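Local structure of importin subunit beta-1 (Saccharomyces cerevisiae, 5OWU) at residues D548-G551 with Q552-S555. The protein acts as the importin beta subunit in nuclear protein import, associating with importin alpha, which binds the classical nuclear localization signal of cargo. Sequence-based numbering, arbitrary orientation. Where two conformers were deposited one is given.
Sequences DKLG and QTMS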
loop_
_atom_site.group_PDB
_atom_site.type_symbol
_atom_site.label_atom_id
_atom_site.label_comp_id
_atom_site.label_asym_id
_atom_site.label_seq_id
_atom_site.Cartn_x
_atom_site.Cartn_y
_atom_site.Cartn_z
ATOM N N ASP A 548 -36.451 1.064 -3.878
ATOM C CA ASP A 548 -37.301 1.579 -2.811
ATOM C C ASP A 548 -36.462 2.255 -1.730
ATOM O O ASP A 548 -36.775 3.363 -1.279
ATOM C CB ASP A 548 -38.137 0.443 -2.215
ATOM C CG ASP A 548 -39.098 -0.181 -3.224
ATOM O OD1 ASP A 548 -38.947 0.066 -4.439
ATOM O OD2 ASP A 548 -39.999 -0.936 -2.798
ATOM N N LYS A 549 -35.368 1.607 -1.321
ATOM C CA LYS A 549 -34.573 2.156 -0.229
ATOM C C LYS A 549 -33.995 3.507 -0.610
ATOM O O LYS A 549 -33.980 4.443 0.204
ATOM C CB LYS A 549 -33.459 1.185 0.154
ATOM C CG LYS A 549 -32.756 1.536 1.458
ATOM C CD LYS A 549 -33.660 1.259 2.655
ATOM C CE LYS A 549 -33.013 1.711 3.946
ATOM N NZ LYS A 549 -33.869 1.430 5.134
ATOM N N LEU A 550 -33.520 3.638 -1.847
ATOM C CA LEU A 550 -33.032 4.937 -2.281
ATOM C C LEU A 550 -34.129 5.978 -2.108
ATOM O O LEU A 550 -33.913 7.037 -1.503
ATOM C CB LEU A 550 -32.553 4.865 -3.733
ATOM C CG LEU A 550 -31.901 6.116 -4.322
ATOM C CD1 LEU A 550 -30.693 6.531 -3.503
ATOM C CD2 LEU A 550 -31.515 5.883 -5.788
ATOM N N GLY A 551 -35.339 5.658 -2.578
ATOM C CA GLY A 551 -36.456 6.569 -2.399
ATOM C C GLY A 551 -36.609 6.982 -0.955
ATOM O O GLY A 551 -36.756 8.168 -0.646
ATOM N N GLN A 552 -36.518 6.012 -0.045
ATOM C CA GLN A 552 -36.724 6.318 1.363
ATOM C C GLN A 552 -35.702 7.334 1.844
ATOM O O GLN A 552 -36.052 8.314 2.516
ATOM C CB GLN A 552 -36.650 5.034 2.185
ATOM C CG GLN A 552 -36.952 5.226 3.645
ATOM C CD GLN A 552 -36.676 3.978 4.442
ATOM O OE1 GLN A 552 -35.599 3.824 5.023
ATOM N NE2 GLN A 552 -37.642 3.071 4.465
ATOM N N THR A 553 -34.430 7.142 1.476
ATOM C CA THR A 553 -33.417 8.070 1.963
ATOM C C THR A 553 -33.660 9.461 1.411
ATOM O O THR A 553 -33.297 10.461 2.046
ATOM C CB THR A 553 -32.006 7.601 1.595
ATOM O OG1 THR A 553 -31.835 7.621 0.170
ATOM C CG2 THR A 553 -31.735 6.198 2.147
ATOM N N MET A 554 -34.290 9.553 0.249
ATOM C CA MET A 554 -34.504 10.856 -0.348
ATOM C C MET A 554 -35.754 11.532 0.188
ATOM O O MET A 554 -36.056 12.657 -0.221
ATOM C CB MET A 554 -34.553 10.712 -1.865
ATOM C CG MET A 554 -33.196 10.280 -2.442
ATOM S SD MET A 554 -33.285 9.913 -4.211
ATOM C CE MET A 554 -34.403 8.551 -4.169
ATOM N N SER A 555 -36.469 10.888 1.111
ATOM C CA SER A 555 -37.551 11.544 1.833
ATOM C C SER A 555 -37.061 12.249 3.093
ATOM O O SER A 555 -37.864 12.897 3.775
ATOM C CB SER A 555 -38.641 10.525 2.200
ATOM O OG SER A 555 -38.257 9.702 3.295
#
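Two donors grip the carbonyl oxygen L550 O. The hydroxyl T553 OG1 reaches it at 2.7 Å, in the carbonyl plane on a lone pair, while the amide M554 N donates to it at 3.1 Å. The hydroxyl is placed for this by a chi1 of 65°, which sets OG1 between the backbone N and carbonyl carbon; T553 OG1 accepts in turn from Q573 NE2 of helix 563-586. M554 N also makes a weak bond to G551 O, three residues back, in the last part of helix 536-553 of HEAT repeat 13. At the next residue, S555 OG closes on Q552 O at 2.7 Å, beside the bond from S555 N. M554, bent at chi3 (-63°), folds its methyl back against L550, with CE 3.5 Å from L550 CG, a tight fit; both side chains also pack on L605 of helix 595-607. Along another side of the helix, K549 NZ donates to Q552 OE1 at 3.0 Å, tilted 33° from the amide's carbonyl plane, and also to N508 OD1. A methionine in place of K549 would probably leave both side-chain oxygens without this donor and the amide of Q552 freer to turn. The K549 side chain also touches I576.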